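Local coordinates for Non-heme chloroperoxidase CPO-A1 (Streptomyces aureofaciens, PDB 1A8Q), which may be a chlorinating enzyme of 7-chlorotetracycline biosynthesis and is also able to brominate, at residues I121-I126 against E206-F211; T215-G220 against R233-I238. All coordinates share one frame; numbering follows the deposited sequence.

Overall arrangement
Both contacts are buried and small, without hydrogen bonds between their segments, and they meet one another: P123 and L208 of contact 1 pack on K234 and I238 of the helix used by contact 2. Their places in the fold differ. Contact 1 joins the loop 121-126 after strand 112-118 to residues 206-211, on and after helix 205-208, through a proline pair and one leucine. Contact 2 belongs to the regular framework of the alpha/beta hydrolase fold, where V217 of strand 215-220 faces helix 232-238 within a beta-alpha-beta unit. The first contact thus relies on branched and cyclic carbon groups, whereas the second places a serine hydroxyl and an alanine against a valine. Their centres are about 10 Å apart.

Contact 1. Residues I121-I126 against E206-F211; sequences IPPVMI and EDLKKF
L208 reaches P122 and P123 because CG lies anti to its carbonyl carbon (chi1 -60°) and CD1 then continues the chain away from CA (chi2 177°). This extended leucine presents both methyls to the loop. CB of P122 is met by the fork, 3.9 Å from L208 CD1 and equally far from L208 CD2. P123 is touched along one side of its ring: L208 CD1 is 4.1 Å from P123 CB and the same distance from P123 CG, the two side chains crossing at about a right angle. The peptide joining the two prolines is cis, and L208 CD1 touches both rings. The contact illustrates how a short apolar wedge can join a loop to a short helix. The 79 residues between the segments hold helices and no strand; they lie between strands 112-118 and 215-220, where alpha/beta hydrolases commonly carry their helical cap. The contact thus brings together the two ends of this insertion.

Beyond the leucine the chain turns back in a type I beta turn from L208 to F211, with F211 N hydrogen-bonded to L208 O. K209 NZ is 2.8 Å from E206 OE2 in a salt bridge, in which OE2 offers its syn lone pair, while D207 pairs with R102.

The side chain of P122 is about 8 Å from that of the catalytic S94. L208 also packs on S235 and I238, and P123 on K234 and I238, so helix 232-238 backs this joint; farther along the loop, M125 and I126 rest on F140 of helix 137-162.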
loop_
_atom_site.group_PDB
_atom_site.type_symbol
_atom_site.label_atom_id
_atom_site.label_comp_id
_atom_site.label_asym_id
_atom_site.label_seq_id
_atom_site.Cartn_x
_atom_site.Cartn_y
_atom_site.Cartn_z
ATOM N N ILE A 121 -6.848 2.206 0.668
ATOM C CA ILE A 121 -8.141 1.834 1.215
ATOM C C ILE A 121 -8.858 2.819 2.130
ATOM O O ILE A 121 -10.091 2.654 2.197
ATOM C CB ILE A 121 -8.050 0.465 1.924
ATOM C CG1 ILE A 121 -7.149 0.509 3.156
ATOM C CG2 ILE A 121 -7.612 -0.620 0.911
ATOM C CD1 ILE A 121 -7.163 -0.805 3.955
ATOM N N PRO A 122 -8.237 3.720 2.850
ATOM C CA PRO A 122 -9.023 4.602 3.756
ATOM C C PRO A 122 -9.994 5.406 2.948
ATOM O O PRO A 122 -9.789 5.753 1.788
ATOM C CB PRO A 122 -7.976 5.460 4.470
ATOM C CG PRO A 122 -6.716 4.625 4.380
ATOM C CD PRO A 122 -6.822 4.001 2.999
ATOM N N PRO A 123 -11.160 5.762 3.560
ATOM C CA PRO A 123 -11.444 5.470 4.925
ATOM C C PRO A 123 -11.980 4.072 5.239
ATOM O O PRO A 123 -11.607 3.553 6.279
ATOM C CB PRO A 123 -12.581 6.482 5.290
ATOM C CG PRO A 123 -12.638 7.416 4.145
ATOM C CD PRO A 123 -12.113 6.725 2.919
ATOM N N VAL A 124 -12.845 3.550 4.419
ATOM C CA VAL A 124 -13.395 2.210 4.646
ATOM C C VAL A 124 -13.889 1.677 3.317
ATOM O O VAL A 124 -14.493 2.388 2.529
ATOM C CB VAL A 124 -14.463 2.155 5.756
ATOM C CG1 VAL A 124 -15.641 3.054 5.442
ATOM C CG2 VAL A 124 -14.897 0.709 5.977
ATOM N N MET A 125 -13.610 0.376 3.023
ATOM C CA MET A 125 -14.028 -0.170 1.756
ATOM C C MET A 125 -15.438 -0.755 1.664
ATOM O O MET A 125 -16.053 -0.611 0.609
ATOM C CB MET A 125 -13.067 -1.382 1.438
ATOM C CG MET A 125 -11.664 -0.769 1.244
ATOM S SD MET A 125 -11.357 -0.655 -0.526
ATOM C CE MET A 125 -11.067 -2.403 -0.856
ATOM N N ILE A 126 -15.873 -1.398 2.744
ATOM C CA ILE A 126 -17.137 -2.142 2.660
ATOM C C ILE A 126 -18.360 -1.278 2.364
ATOM O O ILE A 126 -18.546 -0.212 2.941
ATOM C CB ILE A 126 -17.333 -2.975 3.933
ATOM C CG1 ILE A 126 -18.526 -3.931 3.830
ATOM C CG2 ILE A 126 -17.498 -2.158 5.207
ATOM C CD1 ILE A 126 -18.415 -4.974 2.759
ATOM N N GLU A 206 -11.432 7.602 11.899
ATOM C CA GLU A 206 -10.903 8.308 13.070
ATOM C C GLU A 206 -9.397 8.471 13.108
ATOM O O GLU A 206 -8.878 9.458 13.651
ATOM C CB GLU A 206 -11.456 7.700 14.355
ATOM C CG GLU A 206 -12.987 7.806 14.401
ATOM C CD GLU A 206 -13.488 9.243 14.347
ATOM O OE1 GLU A 206 -13.022 10.048 15.188
ATOM O OE2 GLU A 206 -14.294 9.603 13.466
ATOM N N ASP A 207 -8.664 7.536 12.475
ATOM C CA ASP A 207 -7.228 7.719 12.351
ATOM C C ASP A 207 -6.882 8.869 11.394
ATOM O O ASP A 207 -5.919 9.606 11.663
ATOM C CB ASP A 207 -6.579 6.435 11.779
ATOM C CG ASP A 207 -6.592 5.264 12.741
ATOM O OD1 ASP A 207 -6.452 5.430 13.975
ATOM O OD2 ASP A 207 -6.735 4.138 12.237
ATOM N N LEU A 208 -7.617 9.002 10.322
ATOM C CA LEU A 208 -7.384 10.037 9.309
ATOM C C LEU A 208 -7.548 11.446 9.917
ATOM O O LEU A 208 -6.832 12.347 9.519
ATOM C CB LEU A 208 -8.293 9.951 8.101
ATOM C CG LEU A 208 -8.248 8.658 7.240
ATOM C CD1 LEU A 208 -9.258 8.711 6.123
ATOM C CD2 LEU A 208 -6.825 8.491 6.692
ATOM N N LYS A 209 -8.477 11.574 10.859
ATOM C CA LYS A 209 -8.676 12.896 11.486
ATOM C C LYS A 209 -7.501 13.297 12.368
ATOM O O LYS A 209 -7.352 14.473 12.777
ATOM C CB LYS A 209 -9.984 12.840 12.288
ATOM C CG LYS A 209 -11.278 12.729 11.498
ATOM C CD LYS A 209 -12.438 12.525 12.488
ATOM C CE LYS A 209 -13.785 12.433 11.805
ATOM N NZ LYS A 209 -14.869 12.257 12.858
ATOM N N LYS A 210 -6.606 12.393 12.751
ATOM C CA LYS A 210 -5.433 12.670 13.538
ATOM C C LYS A 210 -4.229 13.085 12.695
ATOM O O LYS A 210 -3.202 13.419 13.296
ATOM C CB LYS A 210 -5.060 11.471 14.411
ATOM C CG LYS A 210 -6.225 11.145 15.357
ATOM C CD LYS A 210 -5.826 10.084 16.366
ATOM C CE LYS A 210 -6.609 10.327 17.669
ATOM N NZ LYS A 210 -5.963 11.454 18.425
ATOM N N PHE A 211 -4.351 13.088 11.385
ATOM C CA PHE A 211 -3.227 13.508 10.534
ATOM C C PHE A 211 -3.012 15.013 10.750
ATOM O O PHE A 211 -4.021 15.734 10.851
ATOM C CB PHE A 211 -3.537 13.233 9.079
ATOM C CG PHE A 211 -3.246 11.825 8.573
ATOM C CD1 PHE A 211 -3.772 10.738 9.217
ATOM C CD2 PHE A 211 -2.508 11.665 7.410
ATOM C CE1 PHE A 211 -3.526 9.442 8.746
ATOM C CE2 PHE A 211 -2.257 10.378 6.927
ATOM C CZ PHE A 211 -2.770 9.283 7.597
#

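Contact 2. Residues T215-G220 against R233-I238; sequences TLVVHG and RKSAQI
No flat group carries the meeting of V217 with S235 and A236, which lies in a beta-alpha-beta crossover of the alpha/beta hydrolase fold. The ring on this side of the strand, the imidazole of H219, stays beside the contact: its NE2 donates a hydrogen bond to V226 O, while I228 and T231 pack against the side chain. The guanidinium group of R233 is likewise engaged elsewhere, through a salt bridge from NE to D229.

In this unit helix 232-238 covers strand 215-220 before the chain enters the parallel strand 243-247. D223 of the catalytic triad follows the first strand in sequence, and its side chain is about 10 Å from that of V217.

One valine makes the cross-contact. CG1 of V217 is anti to the backbone N (chi1 179°) and CG2 anti to the carbonyl carbon, and both methyls face the helix. CG2 lies 4.3 Å from A236 CA and 4.4 Å from A236 CB, consistent with the close approach of the two backbones, with 6.3 Å between V217 CA and A236 CA. Together V217 and A236 also pack on L244 of strand 243-247. S235 OG has the carbonyl oxygens of T231 and G232, just before and at the start of the helix, as weak partners, which its single proton can only share or choose between. S235 OG also rests against the valine, 3.9 Å from V217 CG1 and 4.1 Å from V217 CG2.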
loop_
_atom_site.group_PDB
_atom_site.type_symbol
_atom_site.label_atom_id
_atom_site.label_comp_id
_atom_site.label_asym_id
_atom_site.label_seq_id
_atom_site.Cartn_x
_atom_site.Cartn_y
_atom_site.Cartn_z
ATOM N N THR A 215 -0.308 15.794 3.245
ATOM C CA THR A 215 -0.641 14.464 2.764
ATOM C C THR A 215 -1.087 14.585 1.328
ATOM O O THR A 215 -1.889 15.467 0.988
ATOM C CB THR A 215 -1.791 13.847 3.607
ATOM O OG1 THR A 215 -1.356 13.696 4.968
ATOM C CG2 THR A 215 -2.137 12.491 2.990
ATOM N N LEU A 216 -0.526 13.774 0.447
ATOM C CA LEU A 216 -0.935 13.704 -0.928
ATOM C C LEU A 216 -1.710 12.409 -1.157
ATOM O O LEU A 216 -1.199 11.349 -0.796
ATOM C CB LEU A 216 0.319 13.656 -1.827
ATOM C CG LEU A 216 0.062 13.438 -3.312
ATOM C CD1 LEU A 216 -0.709 14.543 -4.002
ATOM C CD2 LEU A 216 1.425 13.254 -4.018
ATOM N N VAL A 217 -2.869 12.513 -1.743
ATOM C CA VAL A 217 -3.686 11.333 -2.053
ATOM C C VAL A 217 -3.721 11.215 -3.558
ATOM O O VAL A 217 -4.082 12.163 -4.277
ATOM C CB VAL A 217 -5.121 11.506 -1.489
ATOM C CG1 VAL A 217 -5.932 10.263 -1.864
ATOM C CG2 VAL A 217 -5.061 11.677 0.028
ATOM N N VAL A 218 -3.209 10.107 -4.142
ATOM C CA VAL A 218 -3.229 9.887 -5.582
ATOM C C VAL A 218 -4.124 8.681 -5.881
ATOM O O VAL A 218 -3.993 7.726 -5.120
ATOM C CB VAL A 218 -1.801 9.556 -6.109
ATOM C CG1 VAL A 218 -1.804 9.210 -7.592
ATOM C CG2 VAL A 218 -0.905 10.781 -5.867
ATOM N N HIS A 219 -4.985 8.706 -6.899
ATOM C CA HIS A 219 -5.818 7.525 -7.118
ATOM C C HIS A 219 -6.240 7.520 -8.571
ATOM O O HIS A 219 -6.538 8.602 -9.124
ATOM C CB HIS A 219 -7.067 7.635 -6.217
ATOM C CG HIS A 219 -7.641 6.336 -5.741
ATOM N ND1 HIS A 219 -7.583 5.973 -4.453
ATOM C CD2 HIS A 219 -8.256 5.340 -6.428
ATOM C CE1 HIS A 219 -8.136 4.765 -4.279
ATOM N NE2 HIS A 219 -8.543 4.373 -5.469
ATOM N N GLY A 220 -6.260 6.344 -9.175
ATOM C CA GLY A 220 -6.680 6.269 -10.582
ATOM C C GLY A 220 -8.208 6.206 -10.607
ATOM O O GLY A 220 -8.798 5.526 -9.764
ATOM N N ARG A 233 -11.299 9.804 -2.965
ATOM C CA ARG A 233 -12.083 11.068 -2.904
ATOM C C ARG A 233 -12.508 11.426 -1.497
ATOM O O ARG A 233 -12.553 12.619 -1.131
ATOM C CB ARG A 233 -13.284 10.943 -3.833
ATOM C CG ARG A 233 -12.927 11.323 -5.261
ATOM C CD ARG A 233 -14.191 11.578 -6.066
ATOM N NE ARG A 233 -13.978 11.147 -7.445
ATOM C CZ ARG A 233 -13.337 11.876 -8.340
ATOM N NH1 ARG A 233 -12.840 13.065 -8.013
ATOM N NH2 ARG A 233 -13.191 11.422 -9.570
ATOM N N LYS A 234 -12.833 10.458 -0.639
ATOM C CA LYS A 234 -13.227 10.762 0.728
ATOM C C LYS A 234 -12.080 11.018 1.664
ATOM O O LYS A 234 -12.149 11.878 2.534
ATOM C CB LYS A 234 -14.059 9.587 1.312
ATOM C CG LYS A 234 -15.369 9.474 0.522
ATOM C CD LYS A 234 -16.230 8.417 1.242
ATOM C CE LYS A 234 -17.543 8.213 0.494
ATOM N NZ LYS A 234 -18.684 8.599 1.379
ATOM N N SER A 235 -10.955 10.260 1.539
ATOM C CA SER A 235 -9.877 10.529 2.488
ATOM C C SER A 235 -9.308 11.940 2.276
ATOM O O SER A 235 -8.837 12.528 3.264
ATOM C CB SER A 235 -8.792 9.440 2.383
ATOM O OG SER A 235 -8.342 9.464 1.037
ATOM N N ALA A 236 -9.333 12.413 1.060
ATOM C CA ALA A 236 -8.792 13.745 0.705
ATOM C C ALA A 236 -9.645 14.836 1.374
ATOM O O ALA A 236 -9.110 15.900 1.682
ATOM C CB ALA A 236 -8.793 13.932 -0.796
ATOM N N GLN A 237 -10.893 14.515 1.637
ATOM C CA GLN A 237 -11.755 15.477 2.351
ATOM C C GLN A 237 -11.616 15.407 3.850
ATOM O O GLN A 237 -11.848 16.420 4.553
ATOM C CB GLN A 237 -13.206 15.230 1.941
ATOM C CG GLN A 237 -13.559 15.534 0.513
ATOM C CD GLN A 237 -13.422 16.977 0.057
ATOM O OE1 GLN A 237 -13.308 17.920 0.851
ATOM N NE2 GLN A 237 -13.432 17.181 -1.267
ATOM N N ILE A 238 -11.288 14.263 4.429
ATOM C CA ILE A 238 -11.180 14.084 5.870
ATOM C C ILE A 238 -9.845 14.487 6.434
ATOM O O ILE A 238 -9.718 14.998 7.567
ATOM C CB ILE A 238 -11.440 12.610 6.269
ATOM C CG1 ILE A 238 -12.842 12.219 5.798
ATOM C CG2 ILE A 238 -11.231 12.393 7.763
ATOM C CD1 ILE A 238 -13.146 10.745 5.948
#